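Local structure of hydrogenase expression/formation protein (HypB) (Archaeoglobus fulgidus, 2WSM) at residues E48-R53 and V58-M63; G80-A85 and S107-L112; I191-K196 and E202-F207. The protein probably binds and hydrolyses GTP, and binds nickel and zinc, as a maturation factor of hydrogenase that dimerises in a GTP-dependent manner. One frame throughout, in Å; residues are numbered along the deposited sequence.

Contact 1. Residues E48-R53 and V58-M63; sequences ERTIER and VKIGAM
The hydroxyl OG1 of T50, a residue that also packs on I60, is gripped twice: it gives its hydrogen bond to the carbonyl oxygen of L46, one turn earlier in helix 43-54, and receives one from W204 NE1 of helix 201-212. With OG1 so engaged, the methyl CG2 of T50, anti to the backbone N, lies 4.3 Å from I60 CD1. I60 reaches out of strand 60-64 to the helix with both of its branches. I60 CD1 comes up to the helix backbone, 4.0 Å from I51 CA, and I60 CG2 meets I51 CG1 at 4.0 Å where the two side chains cross obliquely. In I60 the CG1 branch is anti to the carbonyl carbon (chi1 -63°) and chi2 is extended at 166°, which carries CD1 out to the helix. L113 of strand 111-118 touches both T50 and I60, while I51 also packs on I81. The helix is thus laid on a parallel sheet, as in the core of P-loop NTPases. No polar bond joins the two segments; their contact is wholly buried dispersion packing, and the hydroxyl of T50 is satisfied by its own helix and by helix 201-212.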
ATOM      1  N   GLU A  48      -1.897  21.668 -11.442  1.00 23.30           N
ATOM      2  CA  GLU A  48      -1.577  22.879 -12.189  1.00 25.42           C
ATOM      3  C   GLU A  48      -2.842  23.493 -12.773  1.00 28.48           C
ATOM      4  O   GLU A  48      -3.142  24.661 -12.528  1.00 29.04           O
ATOM      5  CB  GLU A  48      -0.573  22.574 -13.301  1.00 30.65           C
ATOM      6  CG  GLU A  48       0.734  21.979 -12.790  1.00 33.31           C
ATOM      7  CD  GLU A  48       1.513  21.238 -13.863  1.00 39.91           C
ATOM      8  OE1 GLU A  48       0.884  20.781 -14.842  1.00 38.70           O
ATOM      9  OE2 GLU A  48       2.749  21.099 -13.716  1.00 38.12           O
ATOM     10  N   ARG A  49      -3.582  22.700 -13.547  1.00 28.87           N
ATOM     11  CA  ARG A  49      -4.818  23.173 -14.163  1.00 28.81           C
ATOM     12  C   ARG A  49      -5.743  23.804 -13.125  1.00 25.09           C
ATOM     13  O   ARG A  49      -6.386  24.810 -13.389  1.00 33.02           O
ATOM     14  CB  ARG A  49      -5.528  22.039 -14.912  1.00 28.62           C
ATOM     15  CG  ARG A  49      -4.758  21.493 -16.117  1.00 33.74           C
ATOM     16  CD  ARG A  49      -4.720  22.501 -17.273  1.00 39.24           C
ATOM     17  NE  ARG A  49      -6.016  23.147 -17.444  1.00 40.60           N
ATOM     18  CZ  ARG A  49      -6.982  22.694 -18.234  1.00 44.51           C
ATOM     19  NH1 ARG A  49      -6.790  21.600 -18.953  1.00 44.09           N
ATOM     20  NH2 ARG A  49      -8.136  23.346 -18.313  1.00 45.27           N
ATOM     21  N   THR A  50      -5.796  23.218 -11.937  1.00 25.85           N
ATOM     22  CA  THR A  50      -6.602  23.772 -10.857  1.00 28.95           C
ATOM     23  C   THR A  50      -6.102  25.155 -10.457  1.00 28.32           C
ATOM     24  O   THR A  50      -6.877  26.097 -10.303  1.00 29.38           O
ATOM     25  CB  THR A  50      -6.534  22.886  -9.610  1.00 22.72           C
ATOM     26  OG1 THR A  50      -7.072  21.595  -9.908  1.00 22.09           O
ATOM     27  CG2 THR A  50      -7.302  23.519  -8.458  1.00 23.85           C
ATOM     28  N   ILE A  51      -4.795  25.251 -10.262  1.00 29.98           N
ATOM     29  CA  ILE A  51      -4.163  26.500  -9.885  1.00 30.39           C
ATOM     30  C   ILE A  51      -4.460  27.569 -10.934  1.00 34.38           C
ATOM     31  O   ILE A  51      -4.748  28.719 -10.600  1.00 29.33           O
ATOM     32  CB  ILE A  51      -2.647  26.295  -9.702  1.00 31.91           C
ATOM     33  CG1 ILE A  51      -2.399  25.422  -8.466  1.00 25.56           C
ATOM     34  CG2 ILE A  51      -1.922  27.629  -9.579  1.00 32.68           C
ATOM     35  CD1 ILE A  51      -1.022  24.826  -8.413  1.00 30.89           C
ATOM     36  N   GLU A  52      -4.431  27.165 -12.199  1.00 32.45           N
ATOM     37  CA  GLU A  52      -4.660  28.084 -13.305  1.00 35.25           C
ATOM     38  C   GLU A  52      -6.091  28.602 -13.342  1.00 37.35           C
ATOM     39  O   GLU A  52      -6.328  29.763 -13.668  1.00 38.37           O
ATOM     40  CB  GLU A  52      -4.296  27.422 -14.630  1.00 34.19           C
ATOM     41  CG  GLU A  52      -2.803  27.399 -14.892  1.00 39.20           C
ATOM     42  CD  GLU A  52      -2.368  26.254 -15.787  1.00 45.09           C
ATOM     43  OE1 GLU A  52      -3.152  25.848 -16.673  1.00 45.32           O
ATOM     44  OE2 GLU A  52      -1.230  25.768 -15.600  1.00 48.81           O
ATOM     45  N   ARG A  53      -7.041  27.744 -12.990  1.00 35.07           N
ATOM     46  CA  ARG A  53      -8.451  28.090 -13.106  1.00 36.97           C
ATOM     47  C   ARG A  53      -8.972  28.942 -11.944  1.00 33.32           C
ATOM     48  O   ARG A  53      -9.700  29.905 -12.162  1.00 46.77           O
ATOM     49  CB  ARG A  53      -9.304  26.828 -13.285  1.00 33.88           C
ATOM     50  CG  ARG A  53     -10.789  27.029 -13.009  1.00 36.02           C
ATOM     51  CD  ARG A  53     -11.469  27.883 -14.077  1.00 40.58           C
ATOM     52  NE  ARG A  53     -11.359  27.282 -15.404  1.00 41.25           N
ATOM     53  CZ  ARG A  53     -12.272  26.482 -15.949  1.00 42.49           C
ATOM     54  NH1 ARG A  53     -12.079  25.986 -17.166  1.00 40.90           N
ATOM     55  NH2 ARG A  53     -13.379  26.177 -15.283  1.00 44.97           N
ATOM     56  N   VAL A  58      -8.721  31.918  -5.170  1.00 40.73           N
ATOM     57  CA  VAL A  58      -8.425  31.058  -4.026  1.00 36.25           C
ATOM     58  C   VAL A  58      -6.926  30.879  -3.824  1.00 34.43           C
ATOM     59  O   VAL A  58      -6.203  30.579  -4.769  1.00 36.07           O
ATOM     60  CB  VAL A  58      -9.063  29.665  -4.212  1.00 38.21           C
ATOM     61  CG1 VAL A  58      -8.730  28.757  -3.040  1.00 35.60           C
ATOM     62  CG2 VAL A  58     -10.570  29.793  -4.388  1.00 42.97           C
ATOM     63  N   LYS A  59      -6.466  31.051  -2.588  1.00 31.47           N
ATOM     64  CA  LYS A  59      -5.053  30.884  -2.263  1.00 36.35           C
ATOM     65  C   LYS A  59      -4.689  29.405  -2.100  1.00 30.69           C
ATOM     66  O   LYS A  59      -5.146  28.741  -1.173  1.00 32.24           O
ATOM     67  CB  LYS A  59      -4.692  31.662  -0.995  1.00 34.83           C
ATOM     68  CG  LYS A  59      -3.214  31.627  -0.640  1.00 40.55           C
ATOM     69  CD  LYS A  59      -2.396  32.506  -1.583  1.00 52.44           C
ATOM     70  CE  LYS A  59      -0.979  32.724  -1.057  1.00 53.53           C
ATOM     71  NZ  LYS A  59      -0.149  31.486  -1.147  1.00 55.55           N
ATOM     72  N   ILE A  60      -3.850  28.905  -3.000  1.00 30.76           N
ATOM     73  CA  ILE A  60      -3.544  27.479  -3.063  1.00 27.94           C
ATOM     74  C   ILE A  60      -2.090  27.164  -2.736  1.00 33.62           C
ATOM     75  O   ILE A  60      -1.172  27.826  -3.227  1.00 37.05           O
ATOM     76  CB  ILE A  60      -3.849  26.924  -4.469  1.00 26.94           C
ATOM     77  CG1 ILE A  60      -5.339  27.049  -4.777  1.00 28.98           C
ATOM     78  CG2 ILE A  60      -3.391  25.476  -4.595  1.00 29.57           C
ATOM     79  CD1 ILE A  60      -5.682  26.833  -6.242  1.00 30.03           C
ATOM     80  N   GLY A  61      -1.891  26.141  -1.907  1.00 29.94           N
ATOM     81  CA  GLY A  61      -0.573  25.590  -1.669  1.00 23.43           C
ATOM     82  C   GLY A  61      -0.476  24.211  -2.303  1.00 28.63           C
ATOM     83  O   GLY A  61      -1.482  23.519  -2.474  1.00 23.61           O
ATOM     84  N   ALA A  62       0.740  23.808  -2.653  1.00 26.77           N
ATOM     85  CA  ALA A  62       0.964  22.497  -3.241  1.00 27.35           C
ATOM     86  C   ALA A  62       2.148  21.785  -2.596  1.00 22.61           C
ATOM     87  O   ALA A  62       3.244  22.331  -2.509  1.00 26.08           O
ATOM     88  CB  ALA A  62       1.175  22.623  -4.740  1.00 24.14           C
ATOM     89  N   MET A  63       1.906  20.565  -2.138  1.00 22.39           N
ATOM     90  CA  MET A  63       2.958  19.697  -1.635  1.00 21.14           C
ATOM     91  C   MET A  63       3.087  18.498  -2.565  1.00 24.41           C
ATOM     92  O   MET A  63       2.181  17.665  -2.655  1.00 22.66           O
ATOM     93  CB  MET A  63       2.638  19.245  -0.211  1.00 20.44           C
ATOM     94  CG  MET A  63       2.501  20.411   0.768  1.00 29.70           C
ATOM     95  SD  MET A  63       2.328  19.908   2.490  1.00 30.13           S
ATOM     96  CE  MET A  63       3.917  19.127   2.761  1.00 39.15           C
TER

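Contact 2. Residues G80-A85 and S107-L112; sequences GIKAEA and SDCDLL
D108 meets K82 in the loop that leads into strand 111-118, on the parallel sheet of a P-loop NTPase domain of the CobW/HypB/UreG family. Strand 60-64 runs between 82-85 and 111-118, so this ion pair spans an intervening strand. The carboxylate takes a hydrogen bond from the ammonium group, K82 NZ to D108 OD1, at 3.0 Å; the nitrogen comes on the syn side but 31° out of the carboxylate plane. The two side chains approach from opposite directions, and the lysine is straight until chi4 (61°), where a bend brings NZ to OD1 while K82 CE rests 3.2 Å from D108 OD2. K59 of the middle strand's approach brings its NZ into a long, weak ion pair with the same OD1, so two lysines gather round one carboxylate, which would probably help to hold it ionised. Next in sequence, C109, whose CB points toward strand 82-85, brings C109 SG to 4.5 Å from K82 CD, a loose contact with the aliphatic part of that chain; its carbonyl oxygen is bonded by T30 OG1. D110 also reaches back to the approach of the middle strand, its OD2 accepting the backbone N-H of K59. With L111 the strand proper begins and pairs with the middle strand, and L112 packs on L103 and F106, the latter also touched by K82. In that pairing L111 O accepts a probable hydrogen bond from G61 N.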
ATOM      1  N   GLY A  80       3.115  32.244  -8.513  1.00 50.77           N
ATOM      2  CA  GLY A  80       3.407  32.802  -7.207  1.00 49.80           C
ATOM      3  C   GLY A  80       2.908  31.893  -6.108  1.00 51.06           C
ATOM      4  O   GLY A  80       3.019  32.205  -4.922  1.00 54.30           O
ATOM      5  N   ILE A  81       2.353  30.758  -6.512  1.00 48.80           N
ATOM      6  CA  ILE A  81       1.880  29.745  -5.577  1.00 45.30           C
ATOM      7  C   ILE A  81       3.027  29.184  -4.746  1.00 42.82           C
ATOM      8  O   ILE A  81       4.111  28.914  -5.264  1.00 46.17           O
ATOM      9  CB  ILE A  81       1.168  28.595  -6.332  1.00 46.33           C
ATOM     10  CG1 ILE A  81      -0.326  28.883  -6.450  1.00 40.86           C
ATOM     11  CG2 ILE A  81       1.392  27.255  -5.645  1.00 35.66           C
ATOM     12  CD1 ILE A  81      -0.643  30.126  -7.226  1.00 45.40           C
ATOM     13  N   LYS A  82       2.793  29.023  -3.449  1.00 41.28           N
ATOM     14  CA  LYS A  82       3.747  28.324  -2.603  1.00 39.76           C
ATOM     15  C   LYS A  82       3.739  26.843  -2.976  1.00 39.41           C
ATOM     16  O   LYS A  82       2.680  26.219  -3.049  1.00 32.03           O
ATOM     17  CB  LYS A  82       3.383  28.498  -1.132  1.00 42.06           C
ATOM     18  CG  LYS A  82       3.312  29.947  -0.669  1.00 51.69           C
ATOM     19  CD  LYS A  82       2.903  30.040   0.798  1.00 51.79           C
ATOM     20  CE  LYS A  82       3.002  31.470   1.316  1.00 55.62           C
ATOM     21  NZ  LYS A  82       2.104  32.397   0.568  1.00 57.64           N
ATOM     22  N   ALA A  83       4.920  26.285  -3.217  1.00 36.58           N
ATOM     23  CA  ALA A  83       5.033  24.889  -3.614  1.00 34.38           C
ATOM     24  C   ALA A  83       6.346  24.298  -3.135  1.00 39.48           C
ATOM     25  O   ALA A  83       7.323  25.019  -2.923  1.00 44.76           O
ATOM     26  CB  ALA A  83       4.920  24.756  -5.114  1.00 35.38           C
ATOM     27  N   GLU A  84       6.377  22.983  -2.968  1.00 35.71           N
ATOM     28  CA  GLU A  84       7.614  22.327  -2.569  1.00 39.10           C
ATOM     29  C   GLU A  84       7.559  20.813  -2.709  1.00 37.19           C
ATOM     30  O   GLU A  84       6.511  20.191  -2.511  1.00 33.48           O
ATOM     31  CB  GLU A  84       7.980  22.703  -1.136  1.00 35.28           C
ATOM     32  CG  GLU A  84       6.999  22.215  -0.102  1.00 31.59           C
ATOM     33  CD  GLU A  84       7.440  22.560   1.297  1.00 43.79           C
ATOM     34  OE1 GLU A  84       8.164  23.570   1.453  1.00 38.97           O
ATOM     35  OE2 GLU A  84       7.069  21.820   2.236  1.00 45.20           O
ATOM     36  N   ALA A  85       8.702  20.239  -3.075  1.00 32.42           N
ATOM     37  CA  ALA A  85       8.866  18.804  -3.104  1.00 32.49           C
ATOM     38  C   ALA A  85       8.863  18.299  -1.673  1.00 32.35           C
ATOM     39  O   ALA A  85       9.461  18.907  -0.792  1.00 34.36           O
ATOM     40  CB  ALA A  85      10.174  18.424  -3.796  1.00 26.81           C
ATOM     41  N   SER A 107       0.043  27.758   6.115  1.00 32.67           N
ATOM     42  CA  SER A 107      -1.065  28.181   6.970  1.00 35.34           C
ATOM     43  C   SER A 107      -1.921  29.287   6.334  1.00 34.29           C
ATOM     44  O   SER A 107      -3.086  29.476   6.703  1.00 32.09           O
ATOM     45  CB  SER A 107      -0.548  28.629   8.342  1.00 36.05           C
ATOM     46  OG  SER A 107       0.117  29.884   8.256  1.00 35.22           O
ATOM     47  N   ASP A 108      -1.351  30.002   5.369  1.00 31.92           N
ATOM     48  CA  ASP A 108      -2.075  31.084   4.701  1.00 35.42           C
ATOM     49  C   ASP A 108      -2.854  30.662   3.449  1.00 35.35           C
ATOM     50  O   ASP A 108      -3.480  31.499   2.795  1.00 39.18           O
ATOM     51  CB  ASP A 108      -1.116  32.229   4.356  1.00 46.24           C
ATOM     52  CG  ASP A 108      -0.011  31.795   3.413  1.00 50.37           C
ATOM     53  OD1 ASP A 108      -0.283  31.667   2.200  1.00 51.91           O
ATOM     54  OD2 ASP A 108       1.128  31.582   3.884  1.00 55.41           O
ATOM     55  N   CYS A 109      -2.829  29.378   3.112  1.00 31.99           N
ATOM     56  CA  CYS A 109      -3.584  28.909   1.951  1.00 27.88           C
ATOM     57  C   CYS A 109      -4.995  28.477   2.344  1.00 28.65           C
ATOM     58  O   CYS A 109      -5.209  27.917   3.416  1.00 29.43           O
ATOM     59  CB  CYS A 109      -2.853  27.758   1.246  1.00 29.08           C
ATOM     60  SG  CYS A 109      -1.124  28.092   0.772  1.00 32.91           S
ATOM     61  N   ASP A 110      -5.961  28.749   1.474  1.00 33.14           N
ATOM     62  CA  ASP A 110      -7.317  28.256   1.668  1.00 31.84           C
ATOM     63  C   ASP A 110      -7.352  26.768   1.368  1.00 29.64           C
ATOM     64  O   ASP A 110      -8.038  25.996   2.031  1.00 31.56           O
ATOM     65  CB  ASP A 110      -8.292  28.979   0.733  1.00 31.62           C
ATOM     66  CG  ASP A 110      -8.196  30.484   0.849  1.00 30.62           C
ATOM     67  OD1 ASP A 110      -7.936  30.977   1.967  1.00 28.92           O
ATOM     68  OD2 ASP A 110      -8.377  31.168  -0.181  1.00 31.33           O
ATOM     69  N   LEU A 111      -6.589  26.375   0.360  1.00 31.01           N
ATOM     70  CA  LEU A 111      -6.627  25.017  -0.145  1.00 29.33           C
ATOM     71  C   LEU A 111      -5.207  24.492  -0.306  1.00 27.46           C
ATOM     72  O   LEU A 111      -4.387  25.108  -0.989  1.00 26.89           O
ATOM     73  CB  LEU A 111      -7.361  24.997  -1.488  1.00 29.03           C
ATOM     74  CG  LEU A 111      -7.454  23.673  -2.252  1.00 26.70           C
ATOM     75  CD1 LEU A 111      -8.368  22.704  -1.524  1.00 23.11           C
ATOM     76  CD2 LEU A 111      -7.944  23.925  -3.675  1.00 23.06           C
ATOM     77  N   LEU A 112      -4.925  23.364   0.338  1.00 20.10           N
ATOM     78  CA  LEU A 112      -3.632  22.706   0.242  1.00 23.57           C
ATOM     79  C   LEU A 112      -3.738  21.378  -0.508  1.00 27.88           C
ATOM     80  O   LEU A 112      -4.301  20.398   0.004  1.00 25.61           O
ATOM     81  CB  LEU A 112      -3.063  22.448   1.635  1.00 24.56           C
ATOM     82  CG  LEU A 112      -1.709  21.738   1.668  1.00 25.65           C
ATOM     83  CD1 LEU A 112      -0.647  22.573   0.975  1.00 22.89           C
ATOM     84  CD2 LEU A 112      -1.309  21.451   3.099  1.00 21.42           C
TER

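Contact 3. Residues I191-K196 and E202-F207; sequences IEMDLK and EEWIDF
Different first torsions bring I191 and E203 together: the isoleucine holds CG1 anti to its carbonyl carbon (chi1 -63°), whereas the glutamate sets CG anti to the backbone N (chi1 180°) and stays extended beyond it. The two chains slide past each other in opposite directions, so that I191 CG1 lies 3.6 Å from E203 CD and I191 CD1 equally close, 3.6 Å, to E203 CG. I191 CD1 also touches the helix backbone, 3.8 Å from W204 N. M193, extended through chi2 and bent at chi3 (-75°), crosses the W204 side chain and puts its terminal methyl CE 3.6 Å from W204 CB, oblique to the indole. Shortening I191 to an alanine would probably open a gap between the strand and the helix at E203 and W204 and leave the E203 side chain more free to turn. The contact is apolar on the strand side, with the carboxylate of E203 at the exposed margin. It seats helix 201-212 on the last strand of this chain's sheet, 189-192. Next to it, strand 158-162 supplies L158, touched by I191 and F207, and V160, touched by M193, while L46 of helix 43-54 packs against both M193 and W204.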
ATOM      1  N   ILE A 191     -15.816  11.122 -11.076  1.00 31.81           N
ATOM      2  CA  ILE A 191     -15.739  12.020 -12.213  1.00 29.55           C
ATOM      3  C   ILE A 191     -14.978  11.363 -13.349  1.00 25.64           C
ATOM      4  O   ILE A 191     -13.902  10.814 -13.147  1.00 29.86           O
ATOM      5  CB  ILE A 191     -15.045  13.341 -11.830  1.00 31.85           C
ATOM      6  CG1 ILE A 191     -15.856  14.079 -10.762  1.00 30.35           C
ATOM      7  CG2 ILE A 191     -14.853  14.210 -13.058  1.00 30.63           C
ATOM      8  CD1 ILE A 191     -15.125  15.252 -10.122  1.00 25.74           C
ATOM      9  N   GLU A 192     -15.549  11.407 -14.543  1.00 30.25           N
ATOM     10  CA  GLU A 192     -14.854  10.950 -15.733  1.00 30.35           C
ATOM     11  C   GLU A 192     -14.180  12.157 -16.355  1.00 27.47           C
ATOM     12  O   GLU A 192     -14.842  13.129 -16.715  1.00 27.87           O
ATOM     13  CB  GLU A 192     -15.835  10.328 -16.716  1.00 36.56           C
ATOM     14  CG  GLU A 192     -16.675   9.209 -16.128  1.00 35.17           C
ATOM     15  CD  GLU A 192     -17.825   8.838 -17.037  1.00 43.77           C
ATOM     16  OE1 GLU A 192     -17.571   8.539 -18.227  1.00 33.47           O
ATOM     17  OE2 GLU A 192     -18.983   8.863 -16.564  1.00 51.95           O
ATOM     18  N   MET A 193     -12.862  12.105 -16.484  1.00 28.34           N
ATOM     19  CA  MET A 193     -12.127  13.323 -16.787  1.00 26.12           C
ATOM     20  C   MET A 193     -11.178  13.181 -17.958  1.00 29.12           C
ATOM     21  O   MET A 193     -10.533  12.149 -18.136  1.00 30.51           O
ATOM     22  CB  MET A 193     -11.367  13.804 -15.544  1.00 30.73           C
ATOM     23  CG  MET A 193     -10.590  15.110 -15.735  1.00 32.37           C
ATOM     24  SD  MET A 193      -9.633  15.581 -14.272  1.00 31.09           S
ATOM     25  CE  MET A 193     -10.929  16.167 -13.187  1.00 23.21           C
ATOM     26  N   ASP A 194     -11.121  14.233 -18.765  1.00 32.17           N
ATOM     27  CA  ASP A 194     -10.100  14.364 -19.792  1.00 35.80           C
ATOM     28  C   ASP A 194      -9.744  15.840 -19.909  1.00 35.65           C
ATOM     29  O   ASP A 194     -10.499  16.626 -20.477  1.00 38.02           O
ATOM     30  CB  ASP A 194     -10.597  13.832 -21.131  1.00 37.24           C
ATOM     31  CG  ASP A 194      -9.507  13.805 -22.174  1.00 37.28           C
ATOM     32  OD1 ASP A 194      -9.483  14.719 -23.017  1.00 44.40           O
ATOM     33  OD2 ASP A 194      -8.667  12.879 -22.144  1.00 35.59           O
ATOM     34  N   LEU A 195      -8.602  16.217 -19.351  1.00 34.94           N
ATOM     35  CA  LEU A 195      -8.222  17.625 -19.299  1.00 40.79           C
ATOM     36  C   LEU A 195      -8.091  18.240 -20.698  1.00 42.70           C
ATOM     37  O   LEU A 195      -8.467  19.395 -20.912  1.00 44.85           O
ATOM     38  CB  LEU A 195      -6.948  17.818 -18.462  1.00 32.82           C
ATOM     39  CG  LEU A 195      -7.167  17.623 -16.953  1.00 36.98           C
ATOM     40  CD1 LEU A 195      -5.886  17.823 -16.139  1.00 30.99           C
ATOM     41  CD2 LEU A 195      -8.262  18.560 -16.453  1.00 36.52           C
ATOM     42  N   LYS A 196      -7.580  17.461 -21.648  1.00 39.42           N
ATOM     43  CA  LYS A 196      -7.452  17.919 -23.029  1.00 45.17           C
ATOM     44  C   LYS A 196      -8.776  18.464 -23.559  1.00 46.78           C
ATOM     45  O   LYS A 196      -8.840  19.581 -24.072  1.00 46.49           O
ATOM     46  CB  LYS A 196      -6.963  16.788 -23.935  1.00 45.82           C
ATOM     47  CG  LYS A 196      -5.566  16.276 -23.617  1.00 50.56           C
ATOM     48  CD  LYS A 196      -5.182  15.108 -24.526  1.00 58.02           C
ATOM     49  CE  LYS A 196      -6.131  13.912 -24.362  1.00 58.16           C
ATOM     50  NZ  LYS A 196      -5.977  13.207 -23.051  1.00 46.02           N
ATOM     51  N   GLU A 202     -14.956  21.087 -14.842  1.00 31.72           N
ATOM     52  CA  GLU A 202     -15.865  21.962 -14.118  1.00 30.43           C
ATOM     53  C   GLU A 202     -16.444  21.229 -12.920  1.00 30.50           C
ATOM     54  O   GLU A 202     -16.608  21.799 -11.842  1.00 31.29           O
ATOM     55  CB  GLU A 202     -16.990  22.425 -15.039  1.00 35.28           C
ATOM     56  CG  GLU A 202     -16.497  23.054 -16.336  1.00 43.23           C
ATOM     57  CD  GLU A 202     -15.997  24.479 -16.161  1.00 47.79           C
ATOM     58  OE1 GLU A 202     -15.787  24.914 -15.001  1.00 40.12           O
ATOM     59  OE2 GLU A 202     -15.817  25.162 -17.196  1.00 53.69           O
ATOM     60  N   GLU A 203     -16.762  19.956 -13.121  1.00 27.75           N
ATOM     61  CA  GLU A 203     -17.258  19.131 -12.034  1.00 32.06           C
ATOM     62  C   GLU A 203     -16.228  19.095 -10.909  1.00 30.56           C
ATOM     63  O   GLU A 203     -16.580  19.241  -9.738  1.00 30.33           O
ATOM     64  CB  GLU A 203     -17.566  17.722 -12.534  1.00 27.62           C
ATOM     65  CG  GLU A 203     -18.100  16.789 -11.463  1.00 40.33           C
ATOM     66  CD  GLU A 203     -18.846  15.581 -12.037  1.00 46.17           C
ATOM     67  OE1 GLU A 203     -18.572  15.186 -13.193  1.00 44.69           O
ATOM     68  OE2 GLU A 203     -19.710  15.029 -11.324  1.00 47.35           O
ATOM     69  N   TRP A 204     -14.957  18.910 -11.275  1.00 26.69           N
ATOM     70  CA  TRP A 204     -13.863  18.878 -10.307  1.00 23.16           C
ATOM     71  C   TRP A 204     -13.778  20.192  -9.550  1.00 23.52           C
ATOM     72  O   TRP A 204     -13.680  20.219  -8.322  1.00 26.11           O
ATOM     73  CB  TRP A 204     -12.539  18.592 -11.024  1.00 24.33           C
ATOM     74  CG  TRP A 204     -11.297  18.964 -10.251  1.00 21.41           C
ATOM     75  CD1 TRP A 204     -10.462  20.007 -10.506  1.00 24.79           C
ATOM     76  CD2 TRP A 204     -10.755  18.289  -9.102  1.00 24.72           C
ATOM     77  NE1 TRP A 204      -9.431  20.027  -9.591  1.00 23.24           N
ATOM     78  CE2 TRP A 204      -9.589  18.984  -8.719  1.00 21.36           C
ATOM     79  CE3 TRP A 204     -11.145  17.172  -8.358  1.00 20.91           C
ATOM     80  CZ2 TRP A 204      -8.803  18.593  -7.629  1.00 23.51           C
ATOM     81  CZ3 TRP A 204     -10.360  16.781  -7.274  1.00 21.09           C
ATOM     82  CH2 TRP A 204      -9.206  17.490  -6.921  1.00 21.09           C
ATOM     83  N   ILE A 205     -13.831  21.288 -10.294  1.00 25.26           N
ATOM     84  CA  ILE A 205     -13.725  22.613  -9.702  1.00 30.07           C
ATOM     85  C   ILE A 205     -14.899  22.852  -8.761  1.00 32.64           C
ATOM     86  O   ILE A 205     -14.720  23.330  -7.638  1.00 33.15           O
ATOM     87  CB  ILE A 205     -13.680  23.703 -10.784  1.00 31.58           C
ATOM     88  CG1 ILE A 205     -12.380  23.600 -11.584  1.00 29.35           C
ATOM     89  CG2 ILE A 205     -13.827  25.079 -10.161  1.00 36.87           C
ATOM     90  CD1 ILE A 205     -11.161  24.109 -10.846  1.00 29.40           C
ATOM     91  N   ASP A 206     -16.095  22.498  -9.221  1.00 26.88           N
ATOM     92  CA  ASP A 206     -17.300  22.600  -8.401  1.00 31.49           C
ATOM     93  C   ASP A 206     -17.170  21.832  -7.089  1.00 31.67           C
ATOM     94  O   ASP A 206     -17.623  22.294  -6.046  1.00 35.44           O
ATOM     95  CB  ASP A 206     -18.524  22.103  -9.176  1.00 36.56           C
ATOM     96  CG  ASP A 206     -18.948  23.063 -10.282  1.00 39.43           C
ATOM     97  OD1 ASP A 206     -18.727  24.285 -10.136  1.00 39.98           O
ATOM     98  OD2 ASP A 206     -19.504  22.592 -11.298  1.00 43.42           O
ATOM     99  N   PHE A 207     -16.558  20.655  -7.138  1.00 29.18           N
ATOM    100  CA  PHE A 207     -16.317  19.889  -5.919  1.00 30.47           C
ATOM    101  C   PHE A 207     -15.404  20.657  -4.963  1.00 30.50           C
ATOM    102  O   PHE A 207     -15.632  20.673  -3.755  1.00 30.72           O
ATOM    103  CB  PHE A 207     -15.708  18.530  -6.257  1.00 31.39           C
ATOM    104  CG  PHE A 207     -14.935  17.909  -5.127  1.00 34.89           C
ATOM    105  CD1 PHE A 207     -15.589  17.289  -4.079  1.00 32.82           C
ATOM    106  CD2 PHE A 207     -13.550  17.924  -5.130  1.00 28.16           C
ATOM    107  CE1 PHE A 207     -14.879  16.705  -3.050  1.00 33.69           C
ATOM    108  CE2 PHE A 207     -12.837  17.344  -4.105  1.00 28.06           C
ATOM    109  CZ  PHE A 207     -13.501  16.736  -3.061  1.00 31.33           C
TER

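How the contacts relate
From the N terminus, helix 12-28 leads into the central strand 31-37 and a probable P-loop, then helix 43-54; contact 1 closes the short turn that returns the chain to strand 60-64. Contact 2 opens after helix 70-77 and closes a longer excursion, through helix 96-100, from the edge strand 82-85 back to 111-118. Contact 3 closes the last turn, between the opposite edge strand 189-192 and helix 201-212. The three follow in series, with no nesting or crossing. Contacts 1 and 2 meet through strand 60-64. A salt bridge from R53 to E202 helps join contact 1 to contact 3, whereas contacts 2 and 3 stay about 7 Å apart at their nearest atoms.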